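Long-range contact in dihydrofolate reductase, putative (Aspergillus flavus, PDB 6DRS), which probably catalyses the NADPH-dependent reduction of dihydrofolate to tetrahydrofolate, and is held here with NADP and an antifolate inhibitor in its pocket: residues A[3-15]-A[172-184]. Sequence-based numbering, arbitrary orientation.
With H8A (3-{[(3R)-7,9-diamino-3-methyl-2,3-dihydrofuro[2,3-f]quinazolin-4-yl]oxy}benzonitrile), chain G.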
loop_
_atom_site.group_PDB
_atom_site.type_symbol
_atom_site.label_atom_id
_atom_site.label_comp_id
_atom_site.label_asym_id
_atom_site.label_seq_id
_atom_site.Cartn_x
_atom_site.Cartn_y
_atom_site.Cartn_z
ATOM N N PRO A 3 20.294 10.837 9.746
ATOM C CA PRO A 3 19.280 11.132 8.718
ATOM C C PRO A 3 18.052 10.211 8.850
ATOM O O PRO A 3 18.167 9.085 9.355
ATOM C CB PRO A 3 19.999 10.936 7.373
ATOM C CG PRO A 3 21.400 10.492 7.750
ATOM C CD PRO A 3 21.275 9.927 9.149
ATOM N N THR A 4 16.890 10.674 8.388
ATOM C CA THR A 4 15.609 10.053 8.798
ATOM C C THR A 4 15.061 9.130 7.690
ATOM O O THR A 4 15.166 9.435 6.492
ATOM C CB THR A 4 14.691 11.068 9.505
ATOM O OG1 THR A 4 13.377 10.515 9.499
ATOM C CG2 THR A 4 14.648 12.438 8.858
ATOM N N ASN A 5 14.497 7.998 8.114
ATOM C CA ASN A 5 14.179 6.874 7.235
ATOM C C ASN A 5 13.150 7.293 6.179
ATOM O O ASN A 5 12.327 8.165 6.423
ATOM C CB ASN A 5 13.713 5.648 8.023
ATOM C CG ASN A 5 14.843 4.712 8.410
ATOM O OD1 ASN A 5 14.754 4.017 9.423
ATOM N ND2 ASN A 5 15.906 4.677 7.619
ATOM N N PRO A 6 13.210 6.684 4.987
ATOM C CA PRO A 6 12.305 7.142 3.933
ATOM C C PRO A 6 10.853 6.713 4.206
ATOM O O PRO A 6 10.601 5.675 4.864
ATOM C CB PRO A 6 12.852 6.495 2.656
ATOM C CG PRO A 6 13.535 5.237 3.151
ATOM C CD PRO A 6 14.057 5.573 4.532
ATOM N N LEU A 7 9.910 7.511 3.714
ATOM C CA LEU A 7 8.489 7.144 3.772
ATOM C C LEU A 7 8.047 6.723 2.367
ATOM O O LEU A 7 8.284 7.432 1.396
ATOM C CB LEU A 7 7.697 8.356 4.278
ATOM C CG LEU A 7 6.279 8.061 4.766
ATOM C CD1 LEU A 7 6.250 6.836 5.675
ATOM C CD2 LEU A 7 5.700 9.263 5.478
ATOM N N THR A 8 7.492 5.538 2.240
ATOM C CA THR A 8 7.138 5.061 0.921
ATOM C C THR A 8 5.607 5.014 0.806
ATOM O O THR A 8 4.954 4.304 1.563
ATOM C CB THR A 8 7.791 3.699 0.657
ATOM O OG1 THR A 8 9.204 3.849 0.833
ATOM C CG2 THR A 8 7.474 3.151 -0.713
ATOM N N LEU A 9 5.061 5.782 -0.133
ATOM C CA LEU A 9 3.670 5.628 -0.606
ATOM C C LEU A 9 3.639 4.535 -1.679
ATOM O O LEU A 9 4.464 4.538 -2.609
ATOM C CB LEU A 9 3.205 6.958 -1.200
ATOM C CG LEU A 9 2.913 8.066 -0.197
ATOM C CD1 LEU A 9 4.143 8.393 0.635
ATOM C CD2 LEU A 9 2.394 9.306 -0.922
ATOM N N ILE A 10 2.744 3.567 -1.535
ATOM C CA ILE A 10 2.568 2.580 -2.577
ATOM C C ILE A 10 1.106 2.612 -3.017
ATOM O O ILE A 10 0.179 2.628 -2.165
ATOM C CB ILE A 10 3.008 1.185 -2.115
ATOM C CG1 ILE A 10 2.903 0.177 -3.255
ATOM C CG2 ILE A 10 2.256 0.740 -0.863
ATOM C CD1 ILE A 10 3.341 -1.215 -2.885
ATOM N N VAL A 11 0.920 2.589 -4.332
ATOM C CA VAL A 11 -0.399 2.884 -4.940
ATOM C C VAL A 11 -0.470 2.212 -6.306
ATOM O O VAL A 11 0.566 2.043 -6.964
ATOM C CB VAL A 11 -0.599 4.411 -5.067
ATOM C CG1 VAL A 11 0.317 5.003 -6.130
ATOM C CG2 VAL A 11 -2.051 4.808 -5.324
ATOM N N ALA A 12 -1.674 1.806 -6.719
ATOM C CA ALA A 12 -1.947 1.476 -8.126
ATOM C C ALA A 12 -2.804 2.604 -8.731
ATOM O O ALA A 12 -3.764 3.060 -8.098
ATOM C CB ALA A 12 -2.585 0.112 -8.253
ATOM N N THR A 13 -2.402 3.147 -9.885
ATOM C CA THR A 13 -3.204 4.188 -10.546
ATOM C C THR A 13 -3.586 3.763 -11.970
ATOM O O THR A 13 -2.942 2.871 -12.568
ATOM C CB THR A 13 -2.549 5.573 -10.542
ATOM O OG1 THR A 13 -1.460 5.539 -11.461
ATOM C CG2 THR A 13 -2.101 6.005 -9.173
ATOM N N THR A 14 -4.675 4.379 -12.452
ATOM C CA THR A 14 -5.137 4.249 -13.834
ATOM C C THR A 14 -5.275 5.657 -14.448
ATOM O O THR A 14 -5.844 6.575 -13.798
ATOM C CB THR A 14 -6.388 3.367 -13.929
ATOM O OG1 THR A 14 -6.548 3.098 -15.320
ATOM C CG2 THR A 14 -7.643 3.989 -13.351
ATOM N N PRO A 15 -4.705 5.872 -15.661
ATOM C CA PRO A 15 -4.771 7.229 -16.235
ATOM C C PRO A 15 -6.151 7.561 -16.828
ATOM O O PRO A 15 -6.748 6.736 -17.559
ATOM C CB PRO A 15 -3.682 7.262 -17.308
ATOM C CG PRO A 15 -3.587 5.837 -17.746
ATOM C CD PRO A 15 -3.804 5.044 -16.471
ATOM N N ARG A 172 12.052 13.146 6.335
ATOM C CA ARG A 172 11.652 11.969 5.574
ATOM C C ARG A 172 11.762 12.280 4.073
ATOM O O ARG A 172 11.090 13.192 3.581
ATOM C CB ARG A 172 10.228 11.548 5.957
ATOM C CG ARG A 172 10.122 10.743 7.246
ATOM C CD ARG A 172 9.891 9.245 7.080
ATOM N NE ARG A 172 9.572 8.518 8.316
ATOM C CZ ARG A 172 9.470 7.185 8.462
ATOM N NH1 ARG A 172 9.218 6.678 9.657
ATOM N NH2 ARG A 172 9.614 6.357 7.438
ATOM N N PRO A 173 12.648 11.555 3.339
ATOM C CA PRO A 173 12.391 11.435 1.894
ATOM C C PRO A 173 11.061 10.685 1.672
ATOM O O PRO A 173 10.705 9.760 2.449
ATOM C CB PRO A 173 13.594 10.682 1.290
ATOM C CG PRO A 173 14.384 10.158 2.480
ATOM C CD PRO A 173 13.988 11.035 3.654
ATOM N N VAL A 174 10.292 11.115 0.672
ATOM C CA VAL A 174 9.077 10.391 0.319
ATOM C C VAL A 174 9.237 9.835 -1.094
ATOM O O VAL A 174 9.740 10.501 -2.001
ATOM C CB VAL A 174 7.780 11.204 0.485
ATOM C CG1 VAL A 174 7.703 11.888 1.839
ATOM C CG2 VAL A 174 7.591 12.192 -0.644
ATOM N N ARG A 175 8.861 8.581 -1.235
ATOM C CA ARG A 175 9.027 7.907 -2.482
ATOM C C ARG A 175 7.670 7.314 -2.836
ATOM O O ARG A 175 6.907 6.930 -1.931
ATOM C CB ARG A 175 10.067 6.793 -2.339
ATOM C CG ARG A 175 11.300 7.262 -1.589
ATOM C CD ARG A 175 12.216 6.233 -0.995
ATOM N NE ARG A 175 11.683 4.990 -0.464
ATOM C CZ ARG A 175 12.495 3.995 -0.133
ATOM N NH1 ARG A 175 12.027 2.878 0.386
ATOM N NH2 ARG A 175 13.796 4.132 -0.315
ATOM N N ILE A 176 7.399 7.222 -4.135
ATOM C CA ILE A 176 6.174 6.609 -4.569
ATOM C C ILE A 176 6.508 5.350 -5.369
ATOM O O ILE A 176 7.199 5.424 -6.374
ATOM C CB ILE A 176 5.300 7.611 -5.352
ATOM C CG1 ILE A 176 4.818 8.751 -4.453
ATOM C CG2 ILE A 176 4.127 6.877 -5.975
ATOM C CD1 ILE A 176 4.290 9.946 -5.207
ATOM N N VAL A 177 6.003 4.200 -4.916
ATOM C CA VAL A 177 6.040 2.994 -5.731
ATOM C C VAL A 177 4.666 2.832 -6.407
ATOM O O VAL A 177 3.622 2.620 -5.721
ATOM C CB VAL A 177 6.399 1.772 -4.869
ATOM C CG1 VAL A 177 6.250 0.477 -5.642
ATOM C CG2 VAL A 177 7.798 1.949 -4.297
ATOM N N MET A 178 4.627 2.953 -7.730
ATOM C CA MET A 178 3.329 3.077 -8.385
ATOM C C MET A 178 3.135 1.944 -9.396
ATOM O O MET A 178 4.031 1.681 -10.212
ATOM C CB MET A 178 3.185 4.430 -9.090
ATOM C CG MET A 178 1.845 4.551 -9.830
ATOM S SD MET A 178 1.544 6.162 -10.588
ATOM C CE MET A 178 1.418 7.254 -9.170
ATOM N N THR A 179 1.988 1.261 -9.330
ATOM C CA THR A 179 1.623 0.357 -10.389
ATOM C C THR A 179 0.685 1.101 -11.350
ATOM O O THR A 179 -0.406 1.541 -10.937
ATOM C CB THR A 179 0.911 -0.893 -9.865
ATOM O OG1 THR A 179 1.699 -1.522 -8.848
ATOM C CG2 THR A 179 0.601 -1.860 -10.991
ATOM N N ASN A 180 1.116 1.269 -12.605
ATOM C CA ASN A 180 0.272 1.838 -13.690
ATOM C C ASN A 180 -0.610 0.735 -14.268
ATOM O O ASN A 180 -0.124 -0.341 -14.609
ATOM C CB ASN A 180 1.076 2.458 -14.833
ATOM C CG ASN A 180 1.909 3.597 -14.325
ATOM O OD1 ASN A 180 1.453 4.351 -13.470
ATOM N ND2 ASN A 180 3.154 3.647 -14.757
ATOM N N VAL A 181 -1.906 1.044 -14.335
ATOM C CA VAL A 181 -2.941 0.110 -14.799
ATOM C C VAL A 181 -3.655 0.756 -15.996
ATOM O O VAL A 181 -4.167 1.870 -15.890
ATOM C CB VAL A 181 -3.941 -0.243 -13.671
ATOM C CG1 VAL A 181 -5.110 -1.072 -14.191
ATOM C CG2 VAL A 181 -3.253 -0.973 -12.523
ATOM N N GLU A 182 -3.678 0.059 -17.120
ATOM C CA GLU A 182 -4.323 0.558 -18.321
ATOM C C GLU A 182 -5.172 -0.547 -18.946
ATOM O O GLU A 182 -4.773 -1.708 -18.912
ATOM C CB GLU A 182 -3.273 1.001 -19.335
ATOM C CG GLU A 182 -2.986 2.478 -19.232
ATOM C CD GLU A 182 -1.788 2.961 -20.023
ATOM O OE1 GLU A 182 -1.430 2.295 -21.018
ATOM O OE2 GLU A 182 -1.218 3.999 -19.627
ATOM N N LYS A 183 -6.319 -0.191 -19.546
ATOM C CA LYS A 183 -7.073 -1.217 -20.330
ATOM C C LYS A 183 -6.319 -1.499 -21.642
ATOM O O LYS A 183 -5.652 -0.600 -22.184
ATOM C CB LYS A 183 -8.497 -0.727 -20.592
ATOM C CG LYS A 183 -9.456 -0.743 -19.406
ATOM C CD LYS A 183 -10.891 -0.820 -19.890
ATOM C CE LYS A 183 -11.948 -1.014 -18.821
ATOM N NZ LYS A 183 -12.292 0.300 -18.244
ATOM N N LYS A 184 -6.377 -2.742 -22.140
ATOM C CA LYS A 184 -5.905 -3.056 -23.515
ATOM C C LYS A 184 -6.804 -2.309 -24.512
ATOM O O LYS A 184 -8.004 -2.160 -24.264
ATOM C CB LYS A 184 -6.005 -4.550 -23.856
ATOM C CG LYS A 184 -5.611 -5.543 -22.772
ATOM C CD LYS A 184 -4.141 -5.868 -22.751
ATOM C CE LYS A 184 -3.781 -7.007 -23.680
ATOM N NZ LYS A 184 -4.143 -8.303 -23.074
HETATM C C2 H8A G . -4.860 -3.350 -2.692
HETATM C C3 H8A G . -3.939 -3.372 -3.744
HETATM C C4 H8A G . -2.944 -2.376 -3.825
HETATM C C5 H8A G . -2.878 -1.334 -2.872
HETATM C C6 H8A G . -3.819 -1.363 -1.816
HETATM C C7 H8A G . -4.781 -2.333 -1.758
HETATM C C8 H8A G . -1.880 -0.393 -2.979
HETATM O O1 H8A G . -5.824 -4.306 -2.585
HETATM C C10 H8A G . -1.063 -1.431 -4.905
HETATM C C14 H8A G . -5.769 -5.368 -1.700
HETATM C C15 H8A G . -6.967 -6.046 -1.386
HETATM C C16 H8A G . -6.939 -7.131 -0.493
HETATM C C17 H8A G . -5.717 -7.531 0.078
HETATM C C18 H8A G . -4.500 -6.882 -0.214
HETATM N N9 H8A G . -0.998 -0.445 -4.001
HETATM N N11 H8A G . -2.036 -2.366 -4.841
HETATM N N12 H8A G . -1.777 0.656 -1.969
HETATM N N13 H8A G . -0.125 -1.526 -6.027
HETATM C C19 H8A G . -4.554 -5.791 -1.109
HETATM C C20 H8A G . -3.348 -7.279 0.350
HETATM N N21 H8A G . -2.337 -7.613 0.901
HETATM C C22 H8A G . -5.656 -2.141 -0.606
HETATM C C23 H8A G . -5.188 -0.770 -0.107
HETATM O O24 H8A G . -3.940 -0.485 -0.765
HETATM C C25 H8A G . -5.212 -3.086 0.490
HETATM O O HOH W 1 -1.234 5.379 -14.178
#
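Pro6 lays CG over the centre of one face of the Arg175 guanidinium, 3.6 Å from NH2, a compact, puckered apolar ring whose CH groups can lie against the flat cation. At the edge, near the guanidinium plane, Thr8 OG1 is gripped side-on by NE and NH1 of Arg175, each at 3.0 Å; the bend at chi3 (-34°) turns the group back onto this hydroxyl, and the pair of hydrogen bonds to one oxygen helps to fix the rotation of the group. The Arg172 guanidinium lies between Leu7 CD1 over one face and Asn5 CB over the other, while Pro6 O sits at its edge and takes a weak bond from NH2.

The strands run parallel, and a ladder of backbone hydrogen bonds extends from Leu7 N to Pro173 O, through the backbone of Arg175, to Val181 N and Thr13 O. Beta-branched and aliphatic residues suit such buried central strands. Val11 CG1 rests 3.9 Å from Met178 CE, and the flexible thioether bends at its end to reach Thr13 CG2 as well. A water joins Thr13 OG1 to Asn180 OD1, whose ND2 is bonded to Gln240. Further on, Thr14 OG1 donates to Val181 O (2.7 Å) from above the carbonyl plane.

On the face of Ile10, Ala12 and Thr179 lies the inhibitor: its N12 donates almost straight to Ile10 O (2.8 Å), which Tyr162 also bonds, and the small Ala12 CB lets the inhibitor's N13 approach to 3.7 Å. Thr179 OG1 bonds Asp40, itself a partner of the inhibitor. Strand 7-17 also pairs with 150-157, strand 174-183 with antiparallel 237-246, and helix 159-167 packs on Leu9 and Val11, at the heart of the reductase sheet.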